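Local coordinates for protein Cys-Gly metallodipeptidase DUG1 (Saccharomyces cerevisiae, PDB 4G1P) that hydrolyses the Cys-Gly dipeptide as a zinc- or manganese-dependent M20 family dipeptidase and is the catalytic component of the glutathione degradosomal complex, at residues A[254-259]-A[319-324]; A[146-151]-A[466-471]; A[64-69]-A[179-184]; A[287-292]-A[302-307]; A[30-35]-A[117-122]. One frame throughout, in Å; residues are numbered along the deposited sequence.

Interaction 1. Residues A[254-259]-A[319-324]; sequences SLVDSK and LSIHGV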
# COMPACT_ATOMS: atom_id res chain seq x y z
N SER A 254 -8.53 3.50 17.55
CA SER A 254 -9.21 3.35 18.82
C SER A 254 -8.78 2.06 19.48
O SER A 254 -9.33 1.67 20.51
CB SER A 254 -10.72 3.30 18.60
OG SER A 254 -11.11 2.03 18.09
N LEU A 255 -7.79 1.40 18.89
CA LEU A 255 -7.40 0.06 19.34
C LEU A 255 -6.30 0.08 20.40
O LEU A 255 -6.20 -0.83 21.21
CB LEU A 255 -6.96 -0.79 18.15
CG LEU A 255 -7.97 -1.11 17.05
CD1 LEU A 255 -7.31 -1.90 15.93
CD2 LEU A 255 -9.15 -1.88 17.60
N VAL A 256 -5.49 1.13 20.39
CA VAL A 256 -4.27 1.17 21.20
C VAL A 256 -3.70 2.59 21.19
O VAL A 256 -3.78 3.28 20.19
CB VAL A 256 -3.21 0.20 20.64
CG1 VAL A 256 -2.90 0.52 19.18
CG2 VAL A 256 -1.95 0.26 21.47
N ASP A 257 -3.12 3.03 22.30
CA ASP A 257 -2.52 4.36 22.30
C ASP A 257 -1.03 4.34 21.97
O ASP A 257 -0.47 3.31 21.61
CB ASP A 257 -2.82 5.10 23.60
CG ASP A 257 -2.26 4.40 24.83
OD1 ASP A 257 -1.21 3.73 24.73
OD2 ASP A 257 -2.88 4.52 25.91
N SER A 258 -0.39 5.48 22.10
CA SER A 258 0.98 5.63 21.64
C SER A 258 1.93 5.26 22.76
O SER A 258 3.14 5.49 22.68
CB SER A 258 1.22 7.08 21.20
OG SER A 258 0.19 7.51 20.33
N LYS A 259 1.38 4.70 23.82
CA LYS A 259 2.18 4.24 24.94
C LYS A 259 2.21 2.73 24.94
O LYS A 259 3.01 2.12 25.63
CB LYS A 259 1.61 4.76 26.26
CG LYS A 259 2.48 5.76 26.98
CD LYS A 259 2.61 7.07 26.22
CE LYS A 259 3.30 8.12 27.09
NZ LYS A 259 2.53 8.35 28.34
N LEU A 319 -0.53 -4.74 20.85
CA LEU A 319 -1.34 -4.56 19.65
C LEU A 319 -0.54 -3.71 18.69
O LEU A 319 -0.09 -2.62 19.04
CB LEU A 319 -2.68 -3.90 19.99
CG LEU A 319 -3.84 -4.02 18.99
CD1 LEU A 319 -5.17 -3.67 19.66
CD2 LEU A 319 -3.65 -3.13 17.77
N SER A 320 -0.33 -4.23 17.49
CA SER A 320 0.44 -3.51 16.48
C SER A 320 -0.42 -3.21 15.26
O SER A 320 -1.32 -3.98 14.91
CB SER A 320 1.67 -4.32 16.08
OG SER A 320 2.74 -4.11 16.98
N ILE A 321 -0.14 -2.09 14.61
CA ILE A 321 -0.92 -1.74 13.42
C ILE A 321 -0.03 -1.75 12.17
O ILE A 321 0.93 -0.99 12.08
CB ILE A 321 -1.68 -0.43 13.62
CG1 ILE A 321 -2.80 -0.66 14.63
CG2 ILE A 321 -2.28 0.07 12.31
CD1 ILE A 321 -3.55 0.57 15.02
N HIS A 322 -0.35 -2.63 11.23
CA HIS A 322 0.56 -2.98 10.15
C HIS A 322 0.42 -2.18 8.86
O HIS A 322 1.40 -2.00 8.14
CB HIS A 322 0.41 -4.45 9.84
CG HIS A 322 0.55 -5.31 11.05
ND1 HIS A 322 1.73 -5.42 11.74
CD2 HIS A 322 -0.36 -6.06 11.72
CE1 HIS A 322 1.56 -6.23 12.77
NE2 HIS A 322 0.30 -6.63 12.78
N GLY A 323 -0.77 -1.71 8.55
CA GLY A 323 -0.97 -1.03 7.29
C GLY A 323 -2.36 -1.22 6.74
O GLY A 323 -3.19 -1.94 7.32
N VAL A 324 -2.62 -0.57 5.62
CA VAL A 324 -3.93 -0.58 5.00
C VAL A 324 -3.85 -1.19 3.62
O VAL A 324 -2.97 -0.85 2.83
CB VAL A 324 -4.50 0.85 4.87
CG1 VAL A 324 -5.87 0.81 4.27
CG2 VAL A 324 -4.56 1.51 6.21

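Interaction 2. Residues A[146-151]-A[466-471]; sequences INVVDA and KTMAAY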
# COMPACT_ATOMS: atom_id res chain seq x y z
N ILE A 146 20.74 -30.51 9.43
CA ILE A 146 21.36 -31.40 8.46
C ILE A 146 22.89 -31.33 8.50
O ILE A 146 23.55 -32.36 8.44
CB ILE A 146 20.88 -31.11 7.04
CG1 ILE A 146 19.36 -31.02 7.03
CG2 ILE A 146 21.41 -32.18 6.08
CD1 ILE A 146 18.80 -30.51 5.73
N ASN A 147 23.43 -30.12 8.60
CA ASN A 147 24.86 -29.93 8.77
C ASN A 147 25.39 -30.80 9.91
O ASN A 147 26.38 -31.54 9.76
CB ASN A 147 25.16 -28.45 9.06
CG ASN A 147 24.63 -27.53 7.96
OD1 ASN A 147 24.47 -27.94 6.81
ND2 ASN A 147 24.35 -26.27 8.32
N VAL A 148 24.69 -30.71 11.04
CA VAL A 148 25.03 -31.49 12.21
C VAL A 148 25.03 -32.99 11.95
O VAL A 148 25.98 -33.69 12.33
CB VAL A 148 24.10 -31.15 13.37
CG1 VAL A 148 24.31 -32.15 14.53
CG2 VAL A 148 24.37 -29.72 13.82
N VAL A 149 24.00 -33.51 11.28
CA VAL A 149 24.02 -34.92 10.91
C VAL A 149 25.27 -35.22 10.07
O VAL A 149 25.95 -36.21 10.28
CB VAL A 149 22.76 -35.36 10.17
CG1 VAL A 149 22.92 -36.76 9.65
CG2 VAL A 149 21.56 -35.28 11.07
N ASP A 150 25.60 -34.32 9.15
CA ASP A 150 26.76 -34.51 8.32
C ASP A 150 28.04 -34.55 9.14
O ASP A 150 28.94 -35.33 8.85
CB ASP A 150 26.86 -33.42 7.26
CG ASP A 150 25.89 -33.63 6.12
OD1 ASP A 150 25.37 -34.76 6.00
OD2 ASP A 150 25.67 -32.67 5.35
N ALA A 151 28.12 -33.71 10.16
CA ALA A 151 29.36 -33.59 10.90
C ALA A 151 29.63 -34.84 11.72
O ALA A 151 30.76 -35.31 11.77
CB ALA A 151 29.33 -32.36 11.78
N LYS A 466 27.26 -26.42 16.78
CA LYS A 466 27.98 -27.12 17.82
C LYS A 466 27.08 -27.25 19.03
O LYS A 466 27.10 -28.27 19.70
CB LYS A 466 29.27 -26.38 18.16
CG LYS A 466 30.26 -26.34 17.01
CD LYS A 466 31.48 -25.49 17.32
CE LYS A 466 32.57 -25.66 16.26
NZ LYS A 466 33.80 -24.89 16.58
N THR A 467 26.26 -26.23 19.30
CA THR A 467 25.35 -26.31 20.43
C THR A 467 24.25 -27.35 20.18
O THR A 467 23.87 -28.11 21.08
CB THR A 467 24.74 -24.94 20.81
OG1 THR A 467 25.77 -24.06 21.25
CG2 THR A 467 23.73 -25.09 21.95
N MET A 468 23.77 -27.40 18.95
CA MET A 468 22.81 -28.43 18.59
C MET A 468 23.43 -29.82 18.72
O MET A 468 22.78 -30.77 19.17
CB MET A 468 22.32 -28.22 17.15
CG MET A 468 21.44 -27.00 16.91
SD MET A 468 21.16 -26.88 15.13
CE MET A 468 19.76 -25.76 15.00
N ALA A 469 24.69 -29.95 18.33
CA ALA A 469 25.36 -31.25 18.43
C ALA A 469 25.51 -31.71 19.88
O ALA A 469 25.23 -32.86 20.21
CB ALA A 469 26.71 -31.18 17.75
N ALA A 470 25.95 -30.82 20.76
CA ALA A 470 26.17 -31.22 22.13
C ALA A 470 24.84 -31.49 22.82
O ALA A 470 24.72 -32.43 23.61
CB ALA A 470 26.96 -30.17 22.89
N TYR A 471 23.84 -30.68 22.49
CA TYR A 471 22.51 -30.88 23.03
C TYR A 471 21.95 -32.27 22.71
O TYR A 471 21.46 -32.95 23.60
CB TYR A 471 21.55 -29.78 22.59
CG TYR A 471 20.15 -30.27 22.43
CD1 TYR A 471 19.34 -30.46 23.53
CD2 TYR A 471 19.64 -30.56 21.18
CE1 TYR A 471 18.05 -30.93 23.38
CE2 TYR A 471 18.37 -31.02 21.02
CZ TYR A 471 17.58 -31.20 22.12
OH TYR A 471 16.30 -31.67 21.96

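Interaction 3. Residues A[64-69]-A[179-184]; sequences VDLGIQ and DELIKK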
# COMPACT_ATOMS: atom_id res chain seq x y z
N VAL A 64 4.58 -34.34 2.46
CA VAL A 64 3.17 -34.49 2.79
C VAL A 64 2.35 -33.33 2.25
O VAL A 64 2.67 -32.17 2.50
CB VAL A 64 2.99 -34.58 4.31
CG1 VAL A 64 1.53 -34.70 4.66
CG2 VAL A 64 3.81 -35.76 4.86
N ASP A 65 1.28 -33.65 1.52
CA ASP A 65 0.41 -32.64 0.93
C ASP A 65 -0.71 -32.29 1.87
O ASP A 65 -1.57 -33.12 2.11
CB ASP A 65 -0.23 -33.22 -0.32
CG ASP A 65 -0.83 -32.17 -1.23
OD1 ASP A 65 -1.49 -31.24 -0.73
OD2 ASP A 65 -0.64 -32.30 -2.46
N LEU A 66 -0.70 -31.08 2.40
CA LEU A 66 -1.75 -30.62 3.29
C LEU A 66 -3.06 -30.46 2.52
O LEU A 66 -4.14 -30.49 3.10
CB LEU A 66 -1.37 -29.29 3.94
CG LEU A 66 -0.46 -29.36 5.16
CD1 LEU A 66 -0.22 -30.80 5.58
CD2 LEU A 66 0.86 -28.64 4.89
N GLY A 67 -2.94 -30.30 1.21
CA GLY A 67 -4.10 -30.12 0.36
C GLY A 67 -4.07 -28.79 -0.37
O GLY A 67 -3.01 -28.23 -0.61
N ILE A 68 -5.25 -28.29 -0.72
CA ILE A 68 -5.36 -27.02 -1.43
C ILE A 68 -5.51 -25.86 -0.45
O ILE A 68 -6.21 -25.97 0.56
CB ILE A 68 -6.56 -27.02 -2.39
CG1 ILE A 68 -6.36 -28.07 -3.49
CG2 ILE A 68 -6.74 -25.64 -3.00
CD1 ILE A 68 -4.99 -28.06 -4.11
N GLN A 69 -4.85 -24.75 -0.76
CA GLN A 69 -4.93 -23.56 0.07
C GLN A 69 -6.38 -23.20 0.37
O GLN A 69 -7.18 -23.03 -0.54
CB GLN A 69 -4.23 -22.39 -0.61
CG GLN A 69 -2.95 -21.94 0.07
CD GLN A 69 -3.02 -20.51 0.54
OE1 GLN A 69 -2.16 -19.69 0.21
NE2 GLN A 69 -4.05 -20.19 1.31
N ASP A 179 -1.31 -28.03 11.94
CA ASP A 179 -2.05 -28.40 13.14
C ASP A 179 -2.67 -29.79 13.01
O ASP A 179 -2.38 -30.70 13.79
CB ASP A 179 -3.15 -27.37 13.37
CG ASP A 179 -3.73 -27.44 14.76
OD1 ASP A 179 -3.00 -27.89 15.67
OD2 ASP A 179 -4.90 -27.03 14.95
N GLU A 180 -3.53 -29.95 12.01
CA GLU A 180 -4.20 -31.22 11.76
C GLU A 180 -3.21 -32.34 11.50
O GLU A 180 -3.41 -33.47 11.96
CB GLU A 180 -5.15 -31.10 10.58
CG GLU A 180 -6.20 -30.04 10.76
CD GLU A 180 -6.86 -29.66 9.44
OE1 GLU A 180 -7.28 -30.58 8.70
OE2 GLU A 180 -6.94 -28.45 9.14
N LEU A 181 -2.15 -32.03 10.76
CA LEU A 181 -1.16 -33.04 10.41
C LEU A 181 -0.52 -33.67 11.64
O LEU A 181 -0.38 -34.89 11.72
CB LEU A 181 -0.09 -32.47 9.50
CG LEU A 181 0.93 -33.53 9.10
CD1 LEU A 181 0.22 -34.72 8.47
CD2 LEU A 181 1.99 -32.97 8.15
N ILE A 182 -0.13 -32.83 12.58
CA ILE A 182 0.54 -33.30 13.78
C ILE A 182 -0.39 -34.19 14.59
O ILE A 182 -0.01 -35.30 14.98
CB ILE A 182 1.04 -32.12 14.60
CG1 ILE A 182 2.21 -31.47 13.88
CG2 ILE A 182 1.45 -32.55 15.98
CD1 ILE A 182 2.20 -29.97 13.97
N LYS A 183 -1.61 -33.72 14.81
CA LYS A 183 -2.61 -34.49 15.54
C LYS A 183 -2.92 -35.79 14.83
O LYS A 183 -3.05 -36.83 15.49
CB LYS A 183 -3.90 -33.69 15.70
CG LYS A 183 -3.80 -32.55 16.66
CD LYS A 183 -5.01 -31.65 16.53
CE LYS A 183 -4.93 -30.46 17.47
NZ LYS A 183 -5.89 -29.39 17.06
N LYS A 184 -3.04 -35.74 13.51
CA LYS A 184 -3.35 -36.92 12.71
C LYS A 184 -2.22 -37.93 12.77
O LYS A 184 -2.43 -39.13 12.63
CB LYS A 184 -3.58 -36.55 11.24
CG LYS A 184 -3.66 -37.74 10.28
CD LYS A 184 -3.72 -37.32 8.82
CE LYS A 184 -4.08 -38.48 7.90
NZ LYS A 184 -4.98 -37.99 6.81

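Interaction 4. Residues A[287-292]-A[302-307]; sequences FSVEEL and LYDKKE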
# COMPACT_ATOMS: atom_id res chain seq x y z
N PHE A 287 20.04 -7.48 30.26
CA PHE A 287 19.47 -6.67 29.19
C PHE A 287 19.30 -5.23 29.63
O PHE A 287 19.03 -4.94 30.79
CB PHE A 287 18.12 -7.21 28.76
CG PHE A 287 17.64 -6.65 27.45
CD1 PHE A 287 18.31 -6.95 26.28
CD2 PHE A 287 16.53 -5.84 27.40
CE1 PHE A 287 17.87 -6.45 25.07
CE2 PHE A 287 16.08 -5.33 26.20
CZ PHE A 287 16.75 -5.63 25.03
N SER A 288 19.44 -4.31 28.68
CA SER A 288 19.26 -2.90 28.95
C SER A 288 18.63 -2.22 27.75
O SER A 288 18.71 -2.72 26.61
CB SER A 288 20.60 -2.27 29.22
OG SER A 288 21.38 -2.34 28.05
N VAL A 289 18.01 -1.07 28.00
CA VAL A 289 17.33 -0.32 26.96
C VAL A 289 18.32 0.12 25.89
O VAL A 289 17.95 0.27 24.72
CB VAL A 289 16.56 0.89 27.56
CG1 VAL A 289 17.52 1.96 28.03
CG2 VAL A 289 15.57 1.45 26.55
N GLU A 290 19.58 0.30 26.28
CA GLU A 290 20.63 0.66 25.33
C GLU A 290 20.75 -0.40 24.26
O GLU A 290 21.02 -0.11 23.10
CB GLU A 290 21.97 0.82 26.03
CG GLU A 290 22.12 2.11 26.81
CD GLU A 290 21.20 2.18 28.01
OE1 GLU A 290 20.87 1.12 28.61
OE2 GLU A 290 20.79 3.31 28.36
N GLU A 291 20.58 -1.65 24.67
CA GLU A 291 20.62 -2.75 23.72
C GLU A 291 19.38 -2.68 22.83
O GLU A 291 19.48 -2.82 21.62
CB GLU A 291 20.70 -4.09 24.44
CG GLU A 291 21.99 -4.28 25.22
CD GLU A 291 21.94 -5.46 26.18
OE1 GLU A 291 22.19 -6.61 25.75
OE2 GLU A 291 21.64 -5.23 27.38
N LEU A 292 18.23 -2.43 23.43
CA LEU A 292 17.00 -2.26 22.67
C LEU A 292 17.15 -1.13 21.64
O LEU A 292 16.79 -1.30 20.48
CB LEU A 292 15.82 -1.99 23.60
CG LEU A 292 14.48 -1.78 22.90
CD1 LEU A 292 14.07 -3.08 22.21
CD2 LEU A 292 13.42 -1.32 23.90
N LEU A 302 9.38 2.27 24.77
CA LEU A 302 8.26 2.70 25.58
C LEU A 302 8.53 2.57 27.08
O LEU A 302 7.69 2.95 27.89
CB LEU A 302 7.02 1.89 25.22
CG LEU A 302 6.50 1.95 23.78
CD1 LEU A 302 5.38 0.93 23.58
CD2 LEU A 302 6.02 3.35 23.42
N TYR A 303 9.68 2.00 27.44
CA TYR A 303 10.05 1.72 28.83
C TYR A 303 11.56 1.76 29.02
O TYR A 303 12.30 1.34 28.15
CB TYR A 303 9.60 0.33 29.25
CG TYR A 303 8.13 0.09 29.15
CD1 TYR A 303 7.25 0.61 30.09
CD2 TYR A 303 7.60 -0.66 28.11
CE1 TYR A 303 5.89 0.39 30.00
CE2 TYR A 303 6.24 -0.88 28.01
CZ TYR A 303 5.39 -0.35 28.95
OH TYR A 303 4.05 -0.58 28.83
N ASP A 304 12.00 2.23 30.18
CA ASP A 304 13.43 2.27 30.48
C ASP A 304 13.90 1.14 31.40
O ASP A 304 15.04 0.68 31.31
CB ASP A 304 13.79 3.62 31.09
CG ASP A 304 13.60 4.75 30.12
OD1 ASP A 304 13.70 4.50 28.90
OD2 ASP A 304 13.35 5.89 30.57
N LYS A 305 13.02 0.71 32.28
CA LYS A 305 13.37 -0.33 33.24
C LYS A 305 13.46 -1.70 32.59
O LYS A 305 12.56 -2.11 31.86
CB LYS A 305 12.36 -0.37 34.40
CG LYS A 305 12.63 0.63 35.52
CD LYS A 305 11.84 0.26 36.78
CE LYS A 305 12.19 -1.14 37.28
NZ LYS A 305 11.37 -1.58 38.46
N LYS A 306 14.55 -2.40 32.87
CA LYS A 306 14.83 -3.71 32.29
C LYS A 306 13.66 -4.64 32.50
O LYS A 306 13.21 -5.30 31.57
CB LYS A 306 16.09 -4.32 32.92
CG LYS A 306 16.34 -5.78 32.53
CD LYS A 306 17.54 -6.39 33.26
CE LYS A 306 17.11 -7.21 34.48
NZ LYS A 306 18.26 -7.60 35.33
N GLU A 307 13.15 -4.65 33.73
CA GLU A 307 12.04 -5.51 34.09
C GLU A 307 10.82 -5.19 33.22
O GLU A 307 10.08 -6.08 32.81
CB GLU A 307 11.70 -5.33 35.58
CG GLU A 307 10.54 -6.20 36.07
CD GLU A 307 10.09 -5.85 37.49
OE1 GLU A 307 9.78 -4.66 37.75
OE2 GLU A 307 10.05 -6.76 38.34

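Interaction 5. Residues A[30-35]-A[117-122]; sequences PAVSSD and EPFKLV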
# COMPACT_ATOMS: atom_id res chain seq x y z
N PRO A 30 13.54 -18.31 -3.78
CA PRO A 30 12.70 -17.41 -2.98
C PRO A 30 11.34 -18.01 -2.60
O PRO A 30 10.32 -17.60 -3.14
CB PRO A 30 12.50 -16.21 -3.91
CG PRO A 30 12.60 -16.79 -5.27
CD PRO A 30 13.58 -17.92 -5.20
N ALA A 31 11.34 -18.95 -1.66
CA ALA A 31 10.12 -19.59 -1.16
C ALA A 31 9.24 -18.62 -0.37
O ALA A 31 9.04 -18.80 0.84
CB ALA A 31 10.50 -20.77 -0.28
N VAL A 32 8.73 -17.59 -1.03
CA VAL A 32 7.85 -16.65 -0.37
C VAL A 32 6.42 -17.20 -0.39
O VAL A 32 5.71 -17.10 -1.39
CB VAL A 32 7.90 -15.31 -1.08
CG1 VAL A 32 6.98 -14.29 -0.38
CG2 VAL A 32 9.33 -14.82 -1.16
N SER A 33 6.00 -17.79 0.73
CA SER A 33 4.71 -18.47 0.80
C SER A 33 3.50 -17.53 0.67
O SER A 33 2.40 -17.96 0.38
CB SER A 33 4.60 -19.27 2.09
OG SER A 33 4.64 -18.39 3.21
N SER A 34 3.71 -16.24 0.91
CA SER A 34 2.60 -15.31 0.89
C SER A 34 2.35 -14.82 -0.52
O SER A 34 1.37 -14.14 -0.77
CB SER A 34 2.91 -14.11 1.77
OG SER A 34 4.02 -13.39 1.25
N ASP A 35 3.25 -15.18 -1.44
CA ASP A 35 3.21 -14.69 -2.81
C ASP A 35 2.82 -15.80 -3.79
O ASP A 35 3.62 -16.69 -4.07
CB ASP A 35 4.57 -14.11 -3.20
CG ASP A 35 4.54 -13.37 -4.54
OD1 ASP A 35 3.84 -13.81 -5.48
OD2 ASP A 35 5.21 -12.33 -4.66
N GLU A 117 21.19 -7.76 -2.53
CA GLU A 117 20.01 -8.39 -3.07
C GLU A 117 19.56 -9.52 -2.14
O GLU A 117 20.31 -10.48 -1.91
CB GLU A 117 20.35 -8.90 -4.46
CG GLU A 117 21.34 -7.97 -5.13
CD GLU A 117 21.74 -8.41 -6.51
OE1 GLU A 117 20.83 -8.56 -7.36
OE2 GLU A 117 22.96 -8.61 -6.75
N PRO A 118 18.34 -9.41 -1.61
CA PRO A 118 17.82 -10.26 -0.54
C PRO A 118 17.90 -11.76 -0.83
O PRO A 118 18.07 -12.55 0.11
CB PRO A 118 16.37 -9.80 -0.37
CG PRO A 118 16.05 -9.03 -1.62
CD PRO A 118 17.34 -8.41 -2.04
N PHE A 119 17.83 -12.15 -2.10
CA PHE A 119 17.94 -13.58 -2.40
C PHE A 119 19.26 -13.97 -3.04
O PHE A 119 19.36 -15.02 -3.65
CB PHE A 119 16.75 -14.10 -3.21
CG PHE A 119 15.43 -13.86 -2.55
CD1 PHE A 119 14.95 -14.76 -1.61
CD2 PHE A 119 14.70 -12.73 -2.82
CE1 PHE A 119 13.74 -14.54 -0.98
CE2 PHE A 119 13.49 -12.50 -2.20
CZ PHE A 119 13.01 -13.41 -1.28
N LYS A 120 20.26 -13.12 -2.91
CA LYS A 120 21.62 -13.54 -3.18
C LYS A 120 22.31 -13.54 -1.84
O LYS A 120 22.57 -12.48 -1.28
CB LYS A 120 22.32 -12.58 -4.15
CG LYS A 120 21.64 -12.42 -5.50
CD LYS A 120 21.46 -13.75 -6.23
CE LYS A 120 22.69 -14.13 -7.05
NZ LYS A 120 22.66 -15.56 -7.49
N LEU A 121 22.61 -14.71 -1.31
CA LEU A 121 23.25 -14.80 -0.00
C LEU A 121 24.68 -14.27 -0.05
O LEU A 121 25.54 -14.85 -0.70
CB LEU A 121 23.26 -16.25 0.50
CG LEU A 121 23.92 -16.38 1.87
CD1 LEU A 121 22.96 -15.87 2.94
CD2 LEU A 121 24.37 -17.80 2.14
N VAL A 122 24.93 -13.16 0.64
CA VAL A 122 26.27 -12.63 0.73
C VAL A 122 26.93 -13.09 2.01
O VAL A 122 26.45 -12.80 3.10
CB VAL A 122 26.25 -11.10 0.75
CG1 VAL A 122 27.63 -10.55 1.15
CG2 VAL A 122 25.80 -10.56 -0.59

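Interaction 1. Residues A[254-259]-A[319-324]
Leu319 meets Leu255 and Val256 with the two methyls at its end. Both methyls rest on Leu255 CB, and Leu319 CD1 is the nearer, 3.7 Å from that atom. CD1 also rests on the backbone carbonyl of Leu255. CD2 of Leu319 also meets Val256 CG1, at 4.0 Å. The Leu319 CG stands anti to the backbone N (chi1 -161°), which carries the branch from the strand toward the loop. Val256 and Leu319 cross at a slant rather than lying alongside each other. Val256 CG1 also reaches Ile321, where it is 4.2 Å from CD1. Thus one valine methyl bridges two residues on the same face of the strand. The side-chain contacts are apolar, and the four residues are buried. Just beyond them the loop turns polar, with an Asx turn in which Lys259 N donates to Asp257 OD1. The strand is 318-325 of the sheet that belongs to the lid domain, and its neighbour 340-349 supplies Phe345, which touches Leu255, Leu319 and Ile321. Helix 355-371 covers Leu255 through His365 and Cys366. Val256 also packs on Ile246 of the second subunit, in its helix 244-252.

Interaction 2. Residues A[146-151]-A[466-471]
No ring or other flat group takes part where Val148 meets Met468 and Ala469. The contact is made by aliphatic carbons of two helices, 135-154 and 458-477. It packs the first of these against the last helix of the chain, within the alpha/beta scaffold of the catalytic domain. Val148 points at the partner helix and divides its two methyls between successive residues. CG1 sits against Ala469, 4.1 Å from its CB and equally near its CA. CG2 lies 4.2 Å from Met468 CB. A chi1 of 170° in the valine splays both methyls over the facing helix. Met468 gives only the base of its side chain to this contact. Beyond CG its chain is extended and leads away from Val148, toward Ser199 and Leu440. The backbones come close here, with Val148 CA 6.2 Å from Ala469 CA. The small alanine side chain suits that approach. Polar groups lie on other sides of the two helices: Asp150 and Asn147 both bond to Arg22, and Lys466 forms a salt bridge with Asp13. Met465 adds a further apolar contact to Val148. The chemistry is therefore plain hydrophobic packing. It implies an interface without bonds of fixed direction, held by the fit of methyl and methylene groups shut off from solvent between two helices distant in sequence.

Interaction 3. Residues A[64-69]-A[179-184]
Leu181 touches Val64 and Leu66 through its terminal methyls. CD2 is shared: it lies 3.9 Å from Val64 CG1 and 4.0 Å from Leu66 CD1. The other methyl, CD1, also reaches Val64, so the valine CG1 meets both ends of the leucine fork. Val64 and Leu181 cross at a slant, while Leu66 comes to Leu181 at about a right angle. The leucine is carried out from its helix by a first torsion that sets CG anti to the backbone N (chi1 -179°). Leu66 starts off to one side, and its far end then swings nearer to the helix. In the next shell, Val83 touches both Leu66 and Leu181, and Leu85 packs on Val64. The loop after Val64 is held by backbone bonds from Gly67 to Leu80 and from Gln69 to Leu78. On the helix, Asp179 has two partners: OD1 bonds to Thr428 OG1, and OD2 makes a weak salt bridge with Lys183 NZ at 3.3 Å. On another side of the helix, Ile182 packs on helix 426-433. The arrangement belongs to the alpha/beta catalytic domain of M20 peptidases. Here helix 178-185 packs beside one edge of the mixed six-stranded sheet, near the outermost strand 61-64 and the adjoining strand 83-88.

Interaction 4. Residues A[287-292]-A[302-307]
Beside the contact of Val289 with Tyr303 and Asp304, one carboxylate oxygen has two partners: Glu291 OE2 accepts from Ser288 OG and, weakly, from Ser288 N. The motif is a helix N-cap. Ser288 stands just before helix 289-296, and the weak bond from its backbone N to Glu291 recalls one half of a capping box. The hydroxyl bond is 3.0 Å from Ser288 OG to Glu291 OE2 and uses the anti lone pair of that oxygen. Lys305 holds the matching N-cap position before helix 306-314. The lead-ins to the two helices, 287-289 and 303-306, run nearly opposite ways, 158° apart. Between them Val289 points at the other segment. Its CG2 rests on the backbone, 3.6 Å from Tyr303 O, and its CB approaches Asp304 O. Phe287 and Lys306 form the second half of the contact. The lysine side chain sets out extended (chi1 171°), and its methylenes pass close to Phe287 O before the chain bends. Its ammonium then bonds to Ile285 O, which fixes the far end. Phe287 and Val289 both pack on Ile309 of helix 306-314, while Leu302 and Tyr303 meet the second subunit. This is surface packing away from the catalytic site. Where the side chains themselves meet, Phe287 CB lies 4.4 Å from Lys306 CG.

Interaction 5. Residues A[30-35]-A[117-122]
Phe119 is turned toward Pro30 and Val32 by two torsions: CG lies anti to the carbonyl carbon (chi1 -57°), and the ring is set across the chain (chi2 -85°). The result is a CH-pi contact between a proline and an aromatic ring, joining two loops of the catalytic domain. Each loop holds a type I beta turn, from Val32 to Asp35 and from Glu117 to Lys120. Pro30 comes over one face of the ring. Its CB is 3.7 Å from the centroid of the Phe119 ring and 16° off the ring normal. Within that face CB sits toward the rim, nearest to CE1 at 3.6 Å. Between the two touching residues of its loop, Ala31 is the centre of an inverse gamma turn, with Val32 N bonded to Pro30 O. That tight turn brings both side chains round to the same ring. Ala31 is also tied by its backbone to Val105, and Ser33 OG bonds to Asp104 OD2. Asp104 is probably an active-site residue, as in related enzymes. The bond is consistent with a second-shell place for this loop, with a zinc ion about 11 Å from the Val32 side chain. Val32 and Phe119 cross at about a right angle, and Val32 CG2 stops 3.9 Å from Phe119 CZ.

In the fold
Interactions 1 and 2 are buried, interactions 3 and 5 partly so, and interaction 4 lies at the surface. Interactions 1 and 4 are neighbours: Leu302 touches the backbone of Ser258 and Lys259, helix 306-314 leads on to strand 318-325, and both contacts reach the second subunit. Interactions 2, 3 and 5 touch no other chain of the assembly. They join parts of the catalytic domain, as helix on helix, loop on helix and loop on loop. Methyl packing prevails in 1, 2 and 3. Interaction 5 adds an aromatic face, and interaction 4 sets aliphatic carbons on backbone carbonyls. Interactions 3 and 5 come within about 5 Å at their nearest atoms without touching.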